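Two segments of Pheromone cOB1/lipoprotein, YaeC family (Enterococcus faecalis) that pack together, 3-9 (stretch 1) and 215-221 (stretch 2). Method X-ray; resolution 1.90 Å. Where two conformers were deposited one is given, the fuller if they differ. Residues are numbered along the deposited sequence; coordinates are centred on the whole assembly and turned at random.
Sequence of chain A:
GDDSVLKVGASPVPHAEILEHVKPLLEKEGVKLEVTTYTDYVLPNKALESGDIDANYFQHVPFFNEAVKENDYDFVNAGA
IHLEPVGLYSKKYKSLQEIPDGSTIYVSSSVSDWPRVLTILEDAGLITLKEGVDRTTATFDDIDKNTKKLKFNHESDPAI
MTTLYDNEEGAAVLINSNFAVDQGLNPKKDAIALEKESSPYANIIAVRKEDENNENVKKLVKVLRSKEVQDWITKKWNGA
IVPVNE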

ATOM      1  N   ASP A   3       6.891   0.902 -29.933  1.00 65.89           N
ATOM      2  CA  ASP A   3       8.271   0.642 -29.439  1.00 61.17           C
ATOM      3  C   ASP A   3       9.160   1.570 -28.513  1.00 51.74           C
ATOM      4  O   ASP A   3      10.307   1.184 -28.277  1.00 48.15           O
ATOM      5  CB  ASP A   3       9.093   0.127 -30.672  1.00 69.36           C
ATOM      6  CG  ASP A   3       9.733   1.241 -31.508  1.00 77.76           C
ATOM      7  OD1 ASP A   3       9.514   2.443 -31.223  1.00 66.30           O
ATOM      8  OD2 ASP A   3      10.471   0.894 -32.475  1.00 81.32           O
ATOM      9  N   SER A   4       8.716   2.730 -28.001  1.00 43.00           N
ATOM     10  CA  SER A   4       9.494   3.435 -26.905  1.00 40.25           C
ATOM     11  C   SER A   4       9.485   2.608 -25.599  1.00 34.44           C
ATOM     12  O   SER A   4       8.418   2.346 -25.090  1.00 32.66           O
ATOM     13  CB  SER A   4       8.914   4.820 -26.541  1.00 38.49           C
ATOM     14  OG  SER A   4       8.949   5.755 -27.600  1.00 42.76           O
ATOM     15  N   VAL A   5      10.643   2.263 -25.039  1.00 32.76           N
ATOM     16  CA  VAL A   5      10.701   1.406 -23.841  1.00 32.42           C
ATOM     17  C   VAL A   5      10.358   2.212 -22.565  1.00 31.50           C
ATOM     18  O   VAL A   5      10.768   3.363 -22.425  1.00 42.43           O
ATOM     19  CB  VAL A   5      12.078   0.728 -23.674  1.00 30.29           C
ATOM     20  CG1 VAL A   5      12.098  -0.260 -22.497  1.00 29.78           C
ATOM     21  CG2 VAL A   5      12.520   0.047 -24.945  1.00 32.11           C
ATOM     22  N   LEU A   6       9.576   1.626 -21.664  1.00 28.07           N
ATOM     23  CA  LEU A   6       9.279   2.241 -20.354  1.00 25.96           C
ATOM     24  C   LEU A   6       9.428   1.132 -19.328  1.00 24.44           C
ATOM     25  O   LEU A   6       8.668   0.148 -19.334  1.00 23.37           O
ATOM     26  CB  LEU A   6       7.891   2.884 -20.298  1.00 26.80           C
ATOM     27  CG  LEU A   6       7.555   3.660 -19.000  1.00 24.89           C
ATOM     28  CD1 LEU A   6       8.443   4.873 -18.789  1.00 25.53           C
ATOM     29  CD2 LEU A   6       6.100   4.084 -18.998  1.00 26.10           C
ATOM     30  N   LYS A   7      10.455   1.247 -18.493  1.00 24.75           N
ATOM     31  CA  LYS A   7      10.742   0.230 -17.470  1.00 24.56           C
ATOM     32  C   LYS A   7      10.114   0.622 -16.152  1.00 21.01           C
ATOM     33  O   LYS A   7      10.517   1.649 -15.569  1.00 20.71           O
ATOM     34  CB  LYS A   7      12.245   0.040 -17.283  1.00 27.46           C
ATOM     35  CG  LYS A   7      12.907  -0.865 -18.308  1.00 33.90           C
ATOM     36  CD  LYS A   7      14.394  -1.055 -18.015  1.00 38.70           C
ATOM     37  CE  LYS A   7      15.019  -2.035 -18.991  1.00 41.70           C
ATOM     38  NZ  LYS A   7      16.444  -1.728 -19.276  1.00 47.92           N
ATOM     39  N   VAL A   8       9.169  -0.182 -15.654  1.00 19.70           N
ATOM     40  CA  VAL A   8       8.475   0.136 -14.385  1.00 20.91           C
ATOM     41  C   VAL A   8       8.757  -0.917 -13.287  1.00 20.71           C
ATOM     42  O   VAL A   8       8.639  -2.134 -13.519  1.00 20.80           O
ATOM     43  CB  VAL A   8       6.967   0.326 -14.605  1.00 22.45           C
ATOM     44  CG1 VAL A   8       6.331   0.859 -13.345  1.00 18.11           C
ATOM     45  CG2 VAL A   8       6.698   1.288 -15.787  1.00 23.09           C
ATOM     46  N   GLY A   9       9.179  -0.472 -12.108  1.00 19.69           N
ATOM     47  CA  GLY A   9       9.406  -1.386 -10.975  1.00 20.78           C
ATOM     48  C   GLY A   9       8.125  -1.474 -10.179  1.00 23.06           C
ATOM     49  O   GLY A   9       7.435  -0.452 -10.003  1.00 22.81           O
ATOM     50  N   GLU A 215       5.855  12.021 -21.712  1.00 29.63           N
ATOM     51  CA  GLU A 215       4.596  11.679 -22.393  1.00 31.19           C
ATOM     52  C   GLU A 215       4.258  10.216 -22.233  1.00 27.08           C
ATOM     53  O   GLU A 215       3.065   9.845 -22.139  1.00 26.78           O
ATOM     54  CB  GLU A 215       4.708  11.997 -23.890  1.00 33.48           C
ATOM     55  CG  GLU A 215       3.453  11.762 -24.725  1.00 46.54           C
ATOM     56  CD  GLU A 215       3.723  11.727 -26.232  1.00 60.25           C
ATOM     57  OE1 GLU A 215       4.842  11.344 -26.659  1.00 80.90           O
ATOM     58  OE2 GLU A 215       2.806  12.066 -27.008  1.00 67.46           O
ATOM     59  N   ASN A 216       5.278   9.362 -22.220  1.00 26.40           N
ATOM     60  CA  ASN A 216       5.035   7.911 -22.098  1.00 26.09           C
ATOM     61  C   ASN A 216       4.537   7.508 -20.727  1.00 23.23           C
ATOM     62  O   ASN A 216       3.723   6.590 -20.598  1.00 21.85           O
ATOM     63  CB  ASN A 216       6.243   7.092 -22.517  1.00 27.32           C
ATOM     64  CG  ASN A 216       6.468   7.107 -24.035  1.00 34.85           C
ATOM     65  OD1 ASN A 216       5.569   7.439 -24.817  1.00 35.00           O
ATOM     66  ND2 ASN A 216       7.662   6.716 -24.449  1.00 38.18           N
ATOM     67  N   VAL A 217       5.021   8.202 -19.702  1.00 23.04           N
ATOM     68  CA  VAL A 217       4.513   8.008 -18.348  1.00 21.33           C
ATOM     69  C   VAL A 217       3.029   8.388 -18.296  1.00 22.20           C
ATOM     70  O   VAL A 217       2.248   7.684 -17.662  1.00 21.53           O
ATOM     71  CB  VAL A 217       5.334   8.812 -17.304  1.00 22.86           C
ATOM     72  CG1 VAL A 217       4.661   8.777 -15.946  1.00 22.85           C
ATOM     73  CG2 VAL A 217       6.716   8.175 -17.184  1.00 22.90           C
ATOM     74  N   LYS A 218       2.678   9.499 -18.951  1.00 20.73           N
ATOM     75  CA  LYS A 218       1.293   9.967 -18.998  0.50 21.85           C
ATOM     76  C   LYS A 218       0.400   8.960 -19.736  1.00 22.46           C
ATOM     77  O   LYS A 218      -0.703   8.712 -19.319  1.00 24.36           O
ATOM     78  CB  LYS A 218       1.199  11.380 -19.575  0.50 23.89           C
ATOM     79  CG  LYS A 218       1.822  12.397 -18.601  0.50 25.08           C
ATOM     80  CD  LYS A 218       1.568  13.870 -18.891  0.50 26.51           C
ATOM     81  CE  LYS A 218       2.163  14.390 -20.184  0.50 27.56           C
ATOM     82  NZ  LYS A 218       2.204  15.879 -20.162  0.50 30.01           N
ATOM     83  N   LYS A 219       0.906   8.369 -20.800  1.00 21.40           N
ATOM     84  CA  LYS A 219       0.144   7.340 -21.544  1.00 23.48           C
ATOM     85  C   LYS A 219      -0.177   6.161 -20.628  1.00 21.42           C
ATOM     86  O   LYS A 219      -1.299   5.649 -20.633  1.00 22.41           O
ATOM     87  CB  LYS A 219       0.942   6.855 -22.774  1.00 24.13           C
ATOM     88  CG  LYS A 219       0.867   7.781 -23.983  1.00 26.90           C
ATOM     89  CD  LYS A 219       1.824   7.323 -25.066  1.00 24.98           C
ATOM     90  CE  LYS A 219       1.846   8.308 -26.191  1.00 27.89           C
ATOM     91  NZ  LYS A 219       2.672   7.707 -27.269  1.00 30.54           N
ATOM     92  N   LEU A 220       0.825   5.753 -19.847  1.00 20.44           N
ATOM     93  CA  LEU A 220       0.681   4.683 -18.867  1.00 20.78           C
ATOM     94  C   LEU A 220      -0.343   4.998 -17.831  1.00 19.51           C
ATOM     95  O   LEU A 220      -1.195   4.186 -17.566  1.00 19.65           O
ATOM     96  CB  LEU A 220       2.000   4.362 -18.159  1.00 19.40           C
ATOM     97  CG  LEU A 220       1.969   3.300 -17.041  1.00 18.92           C
ATOM     98  CD1 LEU A 220       1.463   1.942 -17.518  1.00 19.89           C
ATOM     99  CD2 LEU A 220       3.383   3.209 -16.526  1.00 18.20           C
ATOM    100  N   VAL A 221      -0.256   6.177 -17.226  1.00 20.71           N
ATOM    101  CA  VAL A 221      -1.251   6.573 -16.224  1.00 19.33           C
ATOM    102  C   VAL A 221      -2.670   6.564 -16.779  1.00 20.81           C
ATOM    103  O   VAL A 221      -3.583   6.140 -16.095  1.00 21.32           O
ATOM    104  CB  VAL A 221      -0.911   7.957 -15.569  1.00 18.79           C
ATOM    105  CG1 VAL A 221      -2.033   8.415 -14.625  1.00 19.36           C
ATOM    106  CG2 VAL A 221       0.409   7.863 -14.827  1.00 18.00           C
TER
HETATM  107  O   HOH W   1       9.555   5.493 -23.162  1.00 39.92           O

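Residues 4–9, part of a β-strand, lie against residues 215–221 of a helix, with the two axes 9.6 Å apart at closest approach and their N-to-C directions 65° apart. No direct hydrogen bond joins them; packing of aliphatic side chains and one bridging water hold the contact, which buries 244 Å² in all.

The alternation of the strand decides which residues take part. Ser4, Leu6 and Val8 point their CA-to-CB bonds toward the helix, whereas that of Val5 points away. Leu6 is the centre of the interface. With chi1 t and chi2 p, its two methyls reach different parts of the helix: Leu6 CD1 lies 4.1 Å from Val217 CG2, and Leu6 CD2 lies 3.8 Å from Leu220 CD2. A branched leucine suits this buried site because its forked end can touch both partners. Leu220 has the same t, p rotamer, and its CD2 also meets CG2 of Val8 at 3.9 Å, so this one methyl packs against two strand residues. Val8 and Val217, both with chi1 t, each present CG2 to the contact; valine is compact and apolar, fitting where a short side chain already reaches its neighbour. One helical turn separates Asn216 from Leu220, and the backbone bond from Leu220 N to Asn216 O (3.1 Å) spans it.

Toward the start of the strand the contact becomes more polar. Asn216, with chi1 m and chi2 near −18°, places ND2 3.1 Å from CB of Ser4, a tight contact but not a hydrogen bond; with chi1 m, Ser4 OG lies farther from ND2. An amide suits this partly exposed site because Asn216 ND2 donates to the oxygen of water 1 at 2.6 Å, and that water donates to Val5 O, also at 2.6 Å. Thus Val5, although its CA-to-CB bond points away, is linked to the helix through its backbone carbonyl.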